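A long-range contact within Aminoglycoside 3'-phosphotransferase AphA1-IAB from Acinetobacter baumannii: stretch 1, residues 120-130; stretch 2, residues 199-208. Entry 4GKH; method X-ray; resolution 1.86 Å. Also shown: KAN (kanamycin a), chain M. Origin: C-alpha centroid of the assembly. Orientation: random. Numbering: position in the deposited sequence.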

ATOM      1  N   ASN A 120       6.337  -7.611 -18.946  1.00 35.05           N
ATOM      2  CA  ASN A 120       4.907  -7.890 -18.881  1.00 33.94           C
ATOM      3  C   ASN A 120       4.321  -7.537 -17.520  1.00 33.14           C
ATOM      4  O   ASN A 120       3.176  -7.062 -17.422  1.00 36.44           O
ATOM      5  CB  ASN A 120       4.625  -9.361 -19.181  1.00 44.67           C
ATOM      6  CG  ASN A 120       4.844  -9.717 -20.638  1.00 72.47           C
ATOM      7  OD1 ASN A 120       4.803  -8.856 -21.520  1.00 53.20           O
ATOM      8  ND2 ASN A 120       5.066 -10.998 -20.899  1.00 52.93           N
ATOM      9  N   ILE A 121       5.095  -7.787 -16.466  1.00 34.59           N
ATOM     10  CA  ILE A 121       4.624  -7.523 -15.109  1.00 32.72           C
ATOM     11  C   ILE A 121       4.451  -6.023 -14.876  1.00 33.67           C
ATOM     12  O   ILE A 121       3.437  -5.570 -14.342  1.00 32.40           O
ATOM     13  CB  ILE A 121       5.576  -8.150 -14.053  1.00 33.30           C
ATOM     14  CG1 ILE A 121       5.365  -9.669 -14.014  1.00 39.03           C
ATOM     15  CG2 ILE A 121       5.331  -7.553 -12.681  1.00 29.68           C
ATOM     16  CD1 ILE A 121       6.447 -10.441 -13.253  1.00 36.96           C
ATOM     17  N   VAL A 122       5.427  -5.243 -15.321  1.00 33.31           N
ATOM     18  CA  VAL A 122       5.341  -3.796 -15.181  1.00 34.91           C
ATOM     19  C   VAL A 122       4.212  -3.213 -16.048  1.00 39.48           C
ATOM     20  O   VAL A 122       3.480  -2.320 -15.608  1.00 33.71           O
ATOM     21  CB  VAL A 122       6.701  -3.125 -15.489  1.00 34.86           C
ATOM     22  CG1 VAL A 122       6.534  -1.631 -15.736  1.00 34.49           C
ATOM     23  CG2 VAL A 122       7.691  -3.403 -14.347  1.00 32.29           C
ATOM     24  N   ASP A 123       4.055  -3.736 -17.262  1.00 37.64           N
ATOM     25  CA  ASP A 123       2.958  -3.303 -18.133  1.00 32.25           C
ATOM     26  C   ASP A 123       1.614  -3.501 -17.438  1.00 36.06           C
ATOM     27  O   ASP A 123       0.749  -2.635 -17.498  1.00 34.66           O
ATOM     28  CB  ASP A 123       2.942  -4.086 -19.449  1.00 37.64           C
ATOM     29  CG  ASP A 123       4.106  -3.740 -20.354  1.00 43.16           C
ATOM     30  OD1 ASP A 123       4.873  -2.809 -20.022  1.00 50.13           O
ATOM     31  OD2 ASP A 123       4.247  -4.401 -21.402  1.00 46.52           O
ATOM     32  N   ALA A 124       1.441  -4.651 -16.795  1.00 34.07           N
ATOM     33  CA  ALA A 124       0.202  -4.924 -16.072  1.00 40.32           C
ATOM     34  C   ALA A 124       0.035  -3.973 -14.897  1.00 40.81           C
ATOM     35  O   ALA A 124      -1.069  -3.521 -14.615  1.00 33.33           O
ATOM     36  CB  ALA A 124       0.148  -6.367 -15.594  1.00 36.33           C
ATOM     37  N   LEU A 125       1.133  -3.673 -14.210  1.00 32.75           N
ATOM     38  CA  LEU A 125       1.077  -2.766 -13.056  1.00 30.95           C
ATOM     39  C   LEU A 125       0.663  -1.359 -13.478  1.00 34.90           C
ATOM     40  O   LEU A 125      -0.131  -0.709 -12.794  1.00 32.59           O
ATOM     41  CB  LEU A 125       2.429  -2.717 -12.352  1.00 27.39           C
ATOM     42  CG  LEU A 125       2.845  -3.923 -11.489  1.00 31.45           C
ATOM     43  CD1 LEU A 125       4.343  -3.852 -11.135  1.00 31.49           C
ATOM     44  CD2 LEU A 125       1.988  -4.049 -10.215  1.00 30.34           C
ATOM     45  N   ALA A 126       1.198  -0.892 -14.609  1.00 31.44           N
ATOM     46  CA  ALA A 126       0.845   0.436 -15.129  1.00 35.15           C
ATOM     47  C   ALA A 126      -0.635   0.513 -15.483  1.00 34.56           C
ATOM     48  O   ALA A 126      -1.315   1.498 -15.154  1.00 34.23           O
ATOM     49  CB  ALA A 126       1.708   0.797 -16.358  1.00 38.86           C
ATOM     50  N   VAL A 127      -1.137  -0.532 -16.133  1.00 32.59           N
ATOM     51  CA  VAL A 127      -2.546  -0.564 -16.536  1.00 36.44           C
ATOM     52  C   VAL A 127      -3.453  -0.478 -15.312  1.00 37.71           C
ATOM     53  O   VAL A 127      -4.459   0.251 -15.293  1.00 30.77           O
ATOM     54  CB  VAL A 127      -2.890  -1.859 -17.319  1.00 41.53           C
ATOM     55  CG1 VAL A 127      -4.406  -2.007 -17.466  1.00 45.96           C
ATOM     56  CG2 VAL A 127      -2.202  -1.875 -18.688  1.00 41.83           C
ATOM     57  N   PHE A 128      -3.070  -1.219 -14.277  1.00 35.09           N
ATOM     58  CA  PHE A 128      -3.832  -1.286 -13.038  1.00 31.51           C
ATOM     59  C   PHE A 128      -3.813   0.062 -12.324  1.00 31.53           C
ATOM     60  O   PHE A 128      -4.831   0.510 -11.793  1.00 31.45           O
ATOM     61  CB  PHE A 128      -3.239  -2.381 -12.141  1.00 32.42           C
ATOM     62  CG  PHE A 128      -4.093  -2.750 -10.953  1.00 36.40           C
ATOM     63  CD1 PHE A 128      -3.959  -2.083  -9.742  1.00 38.06           C
ATOM     64  CD2 PHE A 128      -5.003  -3.794 -11.035  1.00 35.20           C
ATOM     65  CE1 PHE A 128      -4.744  -2.430  -8.635  1.00 31.08           C
ATOM     66  CE2 PHE A 128      -5.781  -4.149  -9.934  1.00 40.68           C
ATOM     67  CZ  PHE A 128      -5.633  -3.469  -8.728  1.00 35.08           C
ATOM     68  N   LEU A 129      -2.654   0.701 -12.306  1.00 30.54           N
ATOM     69  CA  LEU A 129      -2.497   2.006 -11.687  1.00 31.47           C
ATOM     70  C   LEU A 129      -3.266   3.069 -12.470  1.00 37.47           C
ATOM     71  O   LEU A 129      -3.897   3.953 -11.875  1.00 31.63           O
ATOM     72  CB  LEU A 129      -1.007   2.364 -11.560  1.00 35.13           C
ATOM     73  CG  LEU A 129      -0.648   3.583 -10.704  1.00 51.67           C
ATOM     74  CD1 LEU A 129      -1.178   3.410  -9.286  1.00 38.51           C
ATOM     75  CD2 LEU A 129       0.865   3.807 -10.679  1.00 34.25           C
ATOM     76  N   ARG A 130      -3.243   2.970 -13.799  1.00 32.16           N
ATOM     77  CA  ARG A 130      -4.034   3.870 -14.629  1.00 32.77           C
ATOM     78  C   ARG A 130      -5.525   3.757 -14.298  1.00 37.98           C
ATOM     79  O   ARG A 130      -6.222   4.770 -14.224  1.00 39.20           O
ATOM     80  CB  ARG A 130      -3.798   3.608 -16.135  1.00 37.24           C
ATOM     81  CG  ARG A 130      -2.518   4.239 -16.686  1.00 39.45           C
ATOM     82  CD  ARG A 130      -2.160   3.690 -18.060  1.00 51.40           C
ATOM     83  NE  ARG A 130      -3.196   3.969 -19.047  1.00 72.16           N
ATOM     84  CZ  ARG A 130      -3.265   5.088 -19.762  1.00 93.84           C
ATOM     85  NH1 ARG A 130      -2.355   6.043 -19.600  1.00 49.60           N
ATOM     86  NH2 ARG A 130      -4.246   5.253 -20.640  1.00 75.64           N
ATOM     87  N   ASP A 199       0.152   2.888  -0.684  1.00 27.25           N
ATOM     88  CA  ASP A 199       1.311   2.007  -0.511  1.00 24.85           C
ATOM     89  C   ASP A 199       1.399   1.048  -1.705  1.00 26.64           C
ATOM     90  O   ASP A 199       1.309  -0.162  -1.552  1.00 29.75           O
ATOM     91  CB  ASP A 199       1.224   1.262   0.841  1.00 26.83           C
ATOM     92  CG  ASP A 199       2.533   0.606   1.247  1.00 39.96           C
ATOM     93  OD1 ASP A 199       3.549   0.777   0.538  1.00 36.29           O
ATOM     94  OD2 ASP A 199       2.546  -0.072   2.296  1.00 36.40           O
ATOM     95  N   PHE A 200       1.551   1.625  -2.901  1.00 33.42           N
ATOM     96  CA  PHE A 200       1.504   0.874  -4.154  1.00 31.97           C
ATOM     97  C   PHE A 200       2.869   0.220  -4.393  1.00 31.88           C
ATOM     98  O   PHE A 200       3.610   0.589  -5.310  1.00 29.12           O
ATOM     99  CB  PHE A 200       1.090   1.795  -5.321  1.00 30.75           C
ATOM    100  CG  PHE A 200       0.430   1.071  -6.490  1.00 30.27           C
ATOM    101  CD1 PHE A 200      -0.932   0.794  -6.478  1.00 36.25           C
ATOM    102  CD2 PHE A 200       1.174   0.684  -7.601  1.00 31.73           C
ATOM    103  CE1 PHE A 200      -1.544   0.131  -7.544  1.00 35.31           C
ATOM    104  CE2 PHE A 200       0.559   0.020  -8.694  1.00 31.09           C
ATOM    105  CZ  PHE A 200      -0.797  -0.258  -8.657  1.00 34.56           C
ATOM    106  N   SER A 201       3.191  -0.758  -3.554  1.00 34.70           N
ATOM    107  CA  SER A 201       4.466  -1.440  -3.638  1.00 28.45           C
ATOM    108  C   SER A 201       4.293  -2.803  -4.296  1.00 29.80           C
ATOM    109  O   SER A 201       3.179  -3.274  -4.467  1.00 31.27           O
ATOM    110  CB  SER A 201       5.052  -1.643  -2.246  1.00 35.56           C
ATOM    111  OG  SER A 201       4.356  -2.698  -1.601  1.00 32.88           O
ATOM    112  N   LEU A 202       5.409  -3.452  -4.614  1.00 29.43           N
ATOM    113  CA  LEU A 202       5.349  -4.793  -5.189  1.00 30.81           C
ATOM    114  C   LEU A 202       4.793  -5.848  -4.225  1.00 37.74           C
ATOM    115  O   LEU A 202       4.421  -6.934  -4.652  1.00 34.51           O
ATOM    116  CB  LEU A 202       6.728  -5.226  -5.674  1.00 31.17           C
ATOM    117  CG  LEU A 202       7.315  -4.478  -6.872  1.00 31.63           C
ATOM    118  CD1 LEU A 202       8.781  -4.914  -7.032  1.00 31.64           C
ATOM    119  CD2 LEU A 202       6.528  -4.780  -8.143  1.00 35.20           C
ATOM    120  N   ASP A 203       4.731  -5.540  -2.932  1.00 28.23           N
ATOM    121  CA  ASP A 203       4.187  -6.504  -1.978  1.00 29.70           C
ATOM    122  C   ASP A 203       2.658  -6.423  -1.908  1.00 31.12           C
ATOM    123  O   ASP A 203       2.017  -7.309  -1.344  1.00 32.84           O
ATOM    124  CB  ASP A 203       4.741  -6.263  -0.572  1.00 31.92           C
ATOM    125  CG  ASP A 203       6.242  -6.320  -0.523  1.00 38.31           C
ATOM    126  OD1 ASP A 203       6.831  -7.164  -1.235  1.00 37.54           O
ATOM    127  OD2 ASP A 203       6.830  -5.512   0.227  1.00 46.16           O
ATOM    128  N   ASN A 204       2.074  -5.372  -2.469  1.00 28.20           N
ATOM    129  CA  ASN A 204       0.631  -5.133  -2.260  1.00 28.09           C
ATOM    130  C   ASN A 204      -0.243  -5.318  -3.491  1.00 31.70           C
ATOM    131  O   ASN A 204      -1.424  -4.957  -3.481  1.00 30.61           O
ATOM    132  CB  ASN A 204       0.403  -3.740  -1.688  1.00 31.70           C
ATOM    133  CG  ASN A 204       0.809  -3.648  -0.241  1.00 35.56           C
ATOM    134  OD1 ASN A 204       0.811  -4.656   0.471  1.00 32.65           O
ATOM    135  ND2 ASN A 204       1.146  -2.442   0.212  1.00 31.12           N
ATOM    136  N   LEU A 205       0.350  -5.867  -4.547  1.00 30.56           N
ATOM    137  CA  LEU A 205      -0.360  -6.152  -5.790  1.00 35.76           C
ATOM    138  C   LEU A 205      -0.267  -7.645  -6.006  1.00 31.92           C
ATOM    139  O   LEU A 205       0.829  -8.215  -5.935  1.00 34.39           O
ATOM    140  CB  LEU A 205       0.291  -5.419  -6.959  1.00 30.74           C
ATOM    141  CG  LEU A 205      -0.034  -3.948  -7.239  1.00 40.81           C
ATOM    142  CD1 LEU A 205      -1.541  -3.742  -7.386  1.00 35.07           C
ATOM    143  CD2 LEU A 205       0.549  -3.036  -6.185  1.00 45.83           C
ATOM    144  N   ILE A 206      -1.401  -8.293  -6.278  1.00 27.52           N
ATOM    145  CA  ILE A 206      -1.422  -9.756  -6.300  1.00 29.94           C
ATOM    146  C   ILE A 206      -1.642 -10.333  -7.696  1.00 36.30           C
ATOM    147  O   ILE A 206      -2.600  -9.976  -8.370  1.00 29.63           O
ATOM    148  CB  ILE A 206      -2.508 -10.312  -5.347  1.00 33.95           C
ATOM    149  CG1 ILE A 206      -2.349  -9.688  -3.962  1.00 31.09           C
ATOM    150  CG2 ILE A 206      -2.427 -11.834  -5.261  1.00 36.04           C
ATOM    151  CD1 ILE A 206      -1.024 -10.020  -3.305  1.00 29.94           C
ATOM    152  N   PHE A 207      -0.739 -11.219  -8.103  1.00 32.49           N
ATOM    153  CA  PHE A 207      -0.791 -11.876  -9.400  1.00 36.85           C
ATOM    154  C   PHE A 207      -1.231 -13.314  -9.226  1.00 36.82           C
ATOM    155  O   PHE A 207      -0.804 -13.999  -8.289  1.00 34.73           O
ATOM    156  CB  PHE A 207       0.588 -11.864 -10.065  1.00 39.29           C
ATOM    157  CG  PHE A 207       0.901 -10.589 -10.807  1.00 36.47           C
ATOM    158  CD1 PHE A 207       1.311  -9.450 -10.122  1.00 36.99           C
ATOM    159  CD2 PHE A 207       0.817 -10.544 -12.187  1.00 38.36           C
ATOM    160  CE1 PHE A 207       1.612  -8.287 -10.808  1.00 36.92           C
ATOM    161  CE2 PHE A 207       1.114  -9.397 -12.878  1.00 36.80           C
ATOM    162  CZ  PHE A 207       1.511  -8.262 -12.192  1.00 35.09           C
ATOM    163  N   ASP A 208      -2.070 -13.775 -10.149  1.00 36.97           N
ATOM    164  CA  ASP A 208      -2.573 -15.141 -10.117  1.00 33.60           C
ATOM    165  C   ASP A 208      -2.737 -15.647 -11.543  1.00 40.21           C
ATOM    166  O   ASP A 208      -3.425 -15.020 -12.348  1.00 40.19           O
ATOM    167  CB  ASP A 208      -3.917 -15.185  -9.393  1.00 35.01           C
ATOM    168  CG  ASP A 208      -4.457 -16.599  -9.239  1.00 45.80           C
ATOM    169  OD1 ASP A 208      -3.812 -17.417  -8.550  1.00 61.63           O
ATOM    170  OD2 ASP A 208      -5.533 -16.882  -9.799  1.00 69.27           O
TER
HETATM  171  C1  KAN M 301       7.941  -0.657   4.291  1.00 34.40           C
HETATM  172  C2  KAN M 301       6.691  -1.324   3.763  1.00 36.31           C
HETATM  173  C3  KAN M 301       5.425  -0.584   4.152  1.00 37.91           C
HETATM  174  C4  KAN M 301       5.361  -0.519   5.677  1.00 36.81           C
HETATM  175  C5  KAN M 301       6.588   0.222   6.173  1.00 34.69           C
HETATM  176  C6  KAN M 301       6.460   0.216   7.696  1.00 37.83           C
HETATM  177  C7  KAN M 301      11.431   2.805   2.348  1.00 34.32           C
HETATM  178  C8  KAN M 301      11.545   1.304   2.408  1.00 37.15           C
HETATM  179  C9  KAN M 301      10.113   0.722   2.438  1.00 38.19           C
HETATM  180  C10 KAN M 301       9.347   1.195   3.692  1.00 32.28           C
HETATM  181  C11 KAN M 301       9.232   2.735   3.578  1.00 30.06           C
HETATM  182  C12 KAN M 301      10.634   3.334   3.552  1.00 31.94           C
HETATM  183  C13 KAN M 301      12.999  -0.350   1.312  1.00 40.87           C
HETATM  184  C14 KAN M 301      14.235  -0.114   0.442  1.00 42.47           C
HETATM  185  C15 KAN M 301      13.935   0.118  -1.021  1.00 46.36           C
HETATM  186  C16 KAN M 301      13.193  -1.088  -1.554  1.00 47.50           C
HETATM  187  C17 KAN M 301      11.914  -1.218  -0.736  1.00 47.17           C
HETATM  188  C18 KAN M 301      10.949  -2.294  -1.281  1.00 53.85           C
HETATM  189  N1  KAN M 301       7.602   0.920   8.289  1.00 36.92           N
HETATM  190  N2  KAN M 301       8.510   3.244   4.758  1.00 26.71           N
HETATM  191  N3  KAN M 301      12.823   3.310   2.358  1.00 35.48           N
HETATM  192  N4  KAN M 301      15.186   0.271  -1.774  1.00 47.23           N
HETATM  193  O5  KAN M 301       7.773  -0.497   5.745  1.00 35.63           O
HETATM  194  O6  KAN M 301       6.786  -1.404   2.330  1.00 37.92           O
HETATM  195  O7  KAN M 301       4.308  -1.319   3.631  1.00 42.26           O
HETATM  196  O8  KAN M 301       4.198   0.207   6.097  1.00 37.38           O
HETATM  197  O9  KAN M 301       8.011   0.651   3.713  1.00 32.63           O
HETATM  198  O10 KAN M 301      10.136  -0.722   2.295  1.00 38.99           O
HETATM  199  O11 KAN M 301      12.318   0.902   1.250  1.00 37.14           O
HETATM  200  O12 KAN M 301      12.232  -1.405   0.679  1.00 43.02           O
HETATM  201  O13 KAN M 301      14.940   0.975   1.047  1.00 42.83           O
HETATM  202  O14 KAN M 301      12.869  -0.845  -2.917  1.00 48.96           O
HETATM  203  O15 KAN M 301       9.689  -2.218  -0.557  1.00 55.87           O

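What holds the helix of residues 120-130 against the stretch from Asp 199 to Asp 208? The contact is apolar: no hydrogen bond crosses between the two, and 452 Å² of surface, both sides summed, is buried between them. The backbones stay well apart, with the axes of the helix and the strand 205-208 no closer than 10.9 Å, and leucine, isoleucine, alanine and phenylalanine fill the gap. The helix bonds its own backbone, as in Leu 129 N to Leu 125 O at 2.9 Å, and side chains make nearly all of the contact.

How does Leu 125 reach so many partners? Its CA-to-CB bond points sideways, but with chi1 m and chi2 t the end of the side chain comes nearer to the other stretch. The two methyls then diverge: CD1 lies 3.8 Å from CD2 of Leu 202, while CD2 lies 3.6 Å from CG of Leu 205 and 4.3 Å from CE1 of Phe 207, at the edge of that ring. Leu 202 also starts sideways and, in the same m, t conformation, brings its end inward. A branched, flexible leucine suits this place, since one residue can touch both the turn and the strand.

Why do Phe 128 and Phe 200 fit together? Both CA-to-CB bonds point toward the other stretch, and both chi1 angles are t, at -168° and -155°. The rings meet at their edges, Phe 128 CD1 being 3.8 Å from Phe 200 CZ, which leaves a face of Phe 200 free for Leu 129. That leucine starts sideways, but chi1 t and chi2 p carry CD1 over the ring, 3.6 Å from the centroid of the Phe 200 ring and only 6° off its normal, a CH-pi contact. Phe 128 also touches the strand, its CE1 lying 3.7 Å from CD1 of Leu 205, whose m, m conformation places that methyl within reach.

What fills the space beside Phe 207? This residue points toward the helix, and with chi1 at -84° its ring extends to Ile 121 and Ala 124, where CZ of Phe 207 lies 3.9 Å from CG2 of Ile 121 and 4.1 Å from CB of Ala 124. The single methyl of alanine meets the ring tip. Ile 121 sits sideways and supplies its branch methyl from the beta carbon. At the far end of the second stretch, Asp 199 takes no part in the packing; its OD2 accepts a 2.5 Å hydrogen bond from O7 of kanamycin.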